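Local atomic coordinates of paenibacillus xanthan lyase (PDB entry 6F2P), a protein that probably breaks down the polysaccharide xanthan by eliminative cleavage, as a calcium-binding member of polysaccharide lyase family 8. Residues G359-Y364 / V374-G379; G459-G464 / G742-V747. All blocks are in the same frame, centred on the assembly; numbering follows the deposited sequence.

Contact 1 of 2, residues G359-Y364 / V374-G379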
loop_
_atom_site.group_PDB
_atom_site.type_symbol
_atom_site.label_atom_id
_atom_site.label_comp_id
_atom_site.label_asym_id
_atom_site.label_seq_id
_atom_site.Cartn_x
_atom_site.Cartn_y
_atom_site.Cartn_z
ATOM N N GLY A 359 -20.342 19.001 5.139
ATOM C CA GLY A 359 -19.257 19.947 5.232
ATOM C C GLY A 359 -17.995 19.399 4.607
ATOM O O GLY A 359 -17.983 18.302 4.046
ATOM N N GLU A 360 -16.928 20.181 4.705
ATOM C CA GLU A 360 -15.619 19.774 4.224
ATOM C C GLU A 360 -15.125 18.546 4.998
ATOM O O GLU A 360 -15.217 18.497 6.227
ATOM C CB GLU A 360 -14.646 20.933 4.409
ATOM C CG GLU A 360 -13.379 20.838 3.610
ATOM C CD GLU A 360 -12.660 22.171 3.555
ATOM O OE1 GLU A 360 -12.243 22.577 2.443
ATOM O OE2 GLU A 360 -12.529 22.808 4.627
ATOM N N LEU A 361 -14.619 17.555 4.269
ATOM C CA LEU A 361 -14.024 16.371 4.874
ATOM C C LEU A 361 -12.520 16.584 5.035
ATOM O O LEU A 361 -11.847 17.059 4.119
ATOM C CB LEU A 361 -14.307 15.130 4.015
ATOM C CG LEU A 361 -13.790 13.767 4.493
ATOM C CD1 LEU A 361 -14.476 13.331 5.787
ATOM C CD2 LEU A 361 -13.950 12.702 3.413
ATOM N N VAL A 362 -12.000 16.238 6.208
ATOM C CA VAL A 362 -10.579 16.402 6.498
ATOM C C VAL A 362 -9.990 15.089 6.994
ATOM O O VAL A 362 -10.368 14.616 8.062
ATOM C CB VAL A 362 -10.343 17.471 7.584
ATOM C CG1 VAL A 362 -8.870 17.504 7.995
ATOM C CG2 VAL A 362 -10.803 18.834 7.097
ATOM N N LYS A 363 -9.084 14.500 6.213
ATOM C CA LYS A 363 -8.423 13.251 6.598
ATOM C C LYS A 363 -7.328 12.891 5.611
ATOM O O LYS A 363 -7.355 13.317 4.463
ATOM C CB LYS A 363 -9.414 12.077 6.698
ATOM C CG LYS A 363 -10.004 11.628 5.362
ATOM C CD LYS A 363 -10.695 10.268 5.460
ATOM C CE LYS A 363 -11.971 10.331 6.287
ATOM N NZ LYS A 363 -12.552 8.975 6.483
ATOM N N TYR A 364 -6.357 12.112 6.076
ATOM C CA TYR A 364 -5.362 11.509 5.199
ATOM C C TYR A 364 -5.663 10.020 5.097
ATOM O O TYR A 364 -6.146 9.418 6.064
ATOM C CB TYR A 364 -3.947 11.718 5.744
ATOM C CG TYR A 364 -2.883 11.073 4.880
ATOM C CD1 TYR A 364 -2.381 11.730 3.762
ATOM C CD2 TYR A 364 -2.394 9.803 5.171
ATOM C CE1 TYR A 364 -1.422 11.145 2.957
ATOM C CE2 TYR A 364 -1.440 9.209 4.372
ATOM C CZ TYR A 364 -0.958 9.887 3.265
ATOM O OH TYR A 364 0.004 9.317 2.464
ATOM N N VAL A 374 -4.386 9.893 -0.573
ATOM C CA VAL A 374 -5.200 11.101 -0.602
ATOM C C VAL A 374 -4.998 11.932 0.660
ATOM O O VAL A 374 -5.063 11.412 1.781
ATOM C CB VAL A 374 -6.699 10.783 -0.765
ATOM C CG1 VAL A 374 -7.522 12.052 -0.692
ATOM C CG2 VAL A 374 -6.946 10.087 -2.081
ATOM N N GLN A 375 -4.734 13.220 0.460
ATOM C CA GLN A 375 -4.670 14.168 1.555
ATOM C C GLN A 375 -5.808 15.172 1.421
ATOM O O GLN A 375 -5.901 15.900 0.433
ATOM C CB GLN A 375 -3.320 14.884 1.581
ATOM C CG GLN A 375 -3.244 16.024 2.578
ATOM C CD GLN A 375 -3.330 15.560 4.024
ATOM O OE1 GLN A 375 -4.363 15.059 4.479
ATOM N NE2 GLN A 375 -2.235 15.728 4.758
ATOM N N LEU A 376 -6.691 15.186 2.409
ATOM C CA LEU A 376 -7.791 16.130 2.425
ATOM C C LEU A 376 -7.628 17.067 3.625
ATOM O O LEU A 376 -7.662 16.633 4.781
ATOM C CB LEU A 376 -9.129 15.397 2.478
ATOM C CG LEU A 376 -9.410 14.367 1.380
ATOM C CD1 LEU A 376 -10.685 13.599 1.696
ATOM C CD2 LEU A 376 -9.521 15.019 0.013
ATOM N N ARG A 377 -7.427 18.347 3.328
ATOM C CA ARG A 377 -7.232 19.378 4.328
ATOM C C ARG A 377 -8.277 20.453 4.110
ATOM O O ARG A 377 -8.920 20.491 3.063
ATOM C CB ARG A 377 -5.841 19.991 4.181
ATOM C CG ARG A 377 -4.713 19.005 4.384
ATOM C CD ARG A 377 -4.803 18.350 5.732
ATOM N NE ARG A 377 -4.878 19.337 6.799
ATOM C CZ ARG A 377 -5.102 19.039 8.077
ATOM N NH1 ARG A 377 -5.279 17.777 8.438
ATOM N NH2 ARG A 377 -5.155 20.004 8.992
ATOM N N PRO A 378 -8.469 21.327 5.106
ATOM C CA PRO A 378 -9.361 22.458 4.843
ATOM C C PRO A 378 -8.799 23.360 3.745
ATOM O O PRO A 378 -7.719 23.924 3.904
ATOM C CB PRO A 378 -9.410 23.189 6.188
ATOM C CG PRO A 378 -8.219 22.686 6.961
ATOM C CD PRO A 378 -8.016 21.281 6.508
ATOM N N GLY A 379 -9.523 23.475 2.637
ATOM C CA GLY A 379 -9.113 24.327 1.539
ATOM C C GLY A 379 -8.595 23.599 0.303
ATOM O O GLY A 379 -8.598 24.159 -0.797
HETATM O O HOH W 1 -10.932 20.329 1.283
#
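Here a β-hairpin opens a four-stranded antiparallel sheet: residues 374-379 run back along 359-364, tight where the strands pair and looser toward the open end. Lys-363 and Leu-376 form the hydrogen-bonded pair. Lys-363 N meets Leu-376 O at 2.9 Å on a carbonyl lone pair, while Leu-376 N comes to Lys-363 O from 26° above the carbonyl plane. Next along is the buried, non-hydrogen-bonded pair Tyr-364 and Gln-375. The glutamine bends at its second torsion and crosses the tyrosine at about a right angle, its CB in plane at the ring edge and the amide turned 73° from the ring. Gln-375 NE2 goes to Gln-465 O, and Tyr-364 OH to Gln-366 OE1. Over one face of the Arg-377 guanidinium sits Val-362 CG1, 3.6 Å from NH1, while Arg-377 NE bonds Asp-490 O.

The far end is looser and wetter. Pro-378 is exposed, its CD against Val-362 CG2, and a water joins Glu-360 OE1 to Arg-377 O. The extended Glu-360 chain reaches across so that OE1 receives Gly-379 N-H at 2.9 Å, nearly straight at 160°, from above the carboxylate plane.

Contact 2 of 2, residues G459-G464 / G742-V747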
loop_
_atom_site.group_PDB
_atom_site.type_symbol
_atom_site.label_atom_id
_atom_site.label_comp_id
_atom_site.label_asym_id
_atom_site.label_seq_id
_atom_site.Cartn_x
_atom_site.Cartn_y
_atom_site.Cartn_z
ATOM N N GLY A 459 3.565 4.280 1.847
ATOM C CA GLY A 459 3.808 5.280 2.861
ATOM C C GLY A 459 3.125 4.963 4.170
ATOM O O GLY A 459 2.655 3.843 4.379
ATOM N N THR A 460 3.087 5.958 5.054
ATOM C CA THR A 460 2.466 5.821 6.363
ATOM C C THR A 460 1.900 7.162 6.837
ATOM O O THR A 460 2.054 8.180 6.170
ATOM C CB THR A 460 3.448 5.260 7.412
ATOM O OG1 THR A 460 2.727 4.923 8.599
ATOM C CG2 THR A 460 4.523 6.281 7.763
ATOM N N ASP A 461 1.245 7.167 7.990
ATOM C CA ASP A 461 0.477 8.333 8.398
ATOM C C ASP A 461 0.372 8.464 9.905
ATOM O O ASP A 461 0.689 7.538 10.648
ATOM C CB ASP A 461 -0.930 8.220 7.852
ATOM C CG ASP A 461 -1.587 6.911 8.233
ATOM O OD1 ASP A 461 -1.940 6.747 9.421
ATOM O OD2 ASP A 461 -1.745 6.047 7.344
ATOM N N ILE A 462 -0.117 9.611 10.352
ATOM C CA ILE A 462 -0.291 9.836 11.771
ATOM C C ILE A 462 -1.509 10.728 12.031
ATOM O O ILE A 462 -1.848 11.590 11.214
ATOM C CB ILE A 462 1.009 10.394 12.413
ATOM C CG1 ILE A 462 1.173 9.861 13.838
ATOM C CG2 ILE A 462 1.038 11.907 12.371
ATOM C CD1 ILE A 462 2.582 10.006 14.377
ATOM N N LEU A 463 -2.191 10.469 13.147
ATOM C CA LEU A 463 -3.353 11.250 13.573
ATOM C C LEU A 463 -4.504 11.210 12.575
ATOM O O LEU A 463 -5.469 11.970 12.689
ATOM C CB LEU A 463 -2.943 12.697 13.861
ATOM C CG LEU A 463 -1.882 12.837 14.954
ATOM C CD1 LEU A 463 -1.536 14.291 15.214
ATOM C CD2 LEU A 463 -2.369 12.169 16.222
ATOM N N GLY A 464 -4.406 10.310 11.603
ATOM C CA GLY A 464 -5.366 10.262 10.520
ATOM C C GLY A 464 -5.444 11.554 9.719
ATOM O O GLY A 464 -6.441 11.785 9.037
ATOM N N GLY A 742 1.610 -3.463 3.365
ATOM C CA GLY A 742 1.944 -2.054 3.433
ATOM C C GLY A 742 1.170 -1.221 4.443
ATOM O O GLY A 742 1.204 0.009 4.382
ATOM N N LYS A 743 0.483 -1.866 5.382
ATOM C CA LYS A 743 -0.283 -1.118 6.378
ATOM C C LYS A 743 0.619 -0.509 7.430
ATOM O O LYS A 743 1.813 -0.800 7.487
ATOM C CB LYS A 743 -1.334 -1.994 7.054
ATOM C CG LYS A 743 -0.780 -3.020 8.010
ATOM C CD LYS A 743 -1.892 -3.566 8.868
ATOM C CE LYS A 743 -1.394 -4.658 9.793
ATOM N NZ LYS A 743 -2.497 -5.190 10.642
ATOM N N SER A 744 0.035 0.330 8.276
ATOM C CA SER A 744 0.796 1.056 9.284
ATOM C C SER A 744 0.688 0.478 10.696
ATOM O O SER A 744 -0.390 0.079 11.139
ATOM C CB SER A 744 0.361 2.515 9.298
ATOM O OG SER A 744 0.751 3.156 8.098
ATOM N N TYR A 745 1.824 0.465 11.394
ATOM C CA TYR A 745 1.911 0.057 12.792
ATOM C C TYR A 745 2.339 1.229 13.677
ATOM O O TYR A 745 3.354 1.872 13.400
ATOM C CB TYR A 745 2.936 -1.050 12.927
ATOM C CG TYR A 745 2.703 -2.207 11.991
ATOM C CD1 TYR A 745 3.300 -2.246 10.734
ATOM C CD2 TYR A 745 1.893 -3.263 12.364
ATOM C CE1 TYR A 745 3.096 -3.310 9.879
ATOM C CE2 TYR A 745 1.683 -4.331 11.521
ATOM C CZ TYR A 745 2.284 -4.351 10.279
ATOM O OH TYR A 745 2.060 -5.419 9.441
ATOM N N LYS A 746 1.588 1.493 14.747
ATOM C CA LYS A 746 1.846 2.655 15.597
ATOM C C LYS A 746 2.195 2.300 17.042
ATOM O O LYS A 746 1.709 1.311 17.588
ATOM C CB LYS A 746 0.656 3.623 15.574
ATOM C CG LYS A 746 0.500 4.400 14.272
ATOM C CD LYS A 746 -0.832 5.142 14.235
ATOM C CE LYS A 746 -1.001 5.974 12.965
ATOM N NZ LYS A 746 -0.791 5.174 11.728
ATOM N N VAL A 747 3.044 3.126 17.648
ATOM C CA VAL A 747 3.379 3.010 19.056
ATOM C C VAL A 747 3.493 4.414 19.647
ATOM O O VAL A 747 4.033 5.317 19.017
ATOM C CB VAL A 747 4.685 2.204 19.274
ATOM C CG1 VAL A 747 5.877 2.885 18.614
ATOM C CG2 VAL A 747 4.955 1.995 20.764
HETATM O O HOH W 2 0.587 2.424 5.376
HETATM O O HOH W 3 2.153 1.453 2.200
#
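Strand 457-462 is the edge of the nine-stranded super-sandwich sheet, and strand 744-750 belongs to the β-sandwich that follows, so this contact is a seam between two parts of the fold. The axes of the short segments 459-462 and 744-747 come within 7.5 Å, their directions 38° apart, and the two share no backbone hydrogen bond; side chains and waters do the joining.

Thr-460 carries OG1 anti to its backbone N, and Ser-744 sets OG beside its own N and anti to the carbonyl carbon. The hydroxyls meet tip to tip, Thr-460 OG1 donating to Ser-744 OG at 2.7 Å. Ser-744 OG in turn donates to a water 2.8 Å away, and that water gives its two protons to Gly-459 O and Gly-742 O. Thr-460 OG1 is also bonded to Ser-692 OG of strand 688-694, the neighbour of 744-750 in its sheet.

Farther along, Lys-746 stays extended until its last torsion, where it bends (chi4 53°) and brings NZ onto Asp-461. Asp-461 holds CG in the crowded position between N and carbonyl carbon (chi1 54°), which puts its carboxylate on the same ammonium as its own carbonyl. Lys-746 NZ lies 3.0 Å from Asp-461 OD1, a salt bridge, and 3.0 Å from Asp-461 O, above the plane of each acceptor group. Ser-692 OG is a third partner of NZ and also bonds Asp-461 O. An alanine in place of Lys-746 would remove the salt bridge and the bond to the carbonyl, and would probably weaken the hold between the two strands at this end.

With a carboxylate and a carbonyl oxygen both bonded to it, Lys-746 NZ is likely to stay protonated; between these two segments the joining is polar, with no apolar side-chain pair.

Contact 1 is a local hairpin whose segments are ten residues apart at their closest ends, whereas contact 2 joins segments 278 residues apart, from two different β-sheets. Both are partly buried, but contact 2 lies nearer the middle of the chain, and of its touching residues none is exposed. Contact 1 mixes backbone pairing with apolar and aromatic packing, and reaches the surface at Pro-378; contact 2 has no such ladder and is held by hydroxyls, a salt bridge and water. Their centres are about 17 Å apart, yet they touch: Tyr-364 N probably bonds Gly-464 O at 3.0 Å, and Tyr-364 CD2 packs on Asp-461 CB, placing the hairpin against the edge strand that contact 2 ties to the following sandwich.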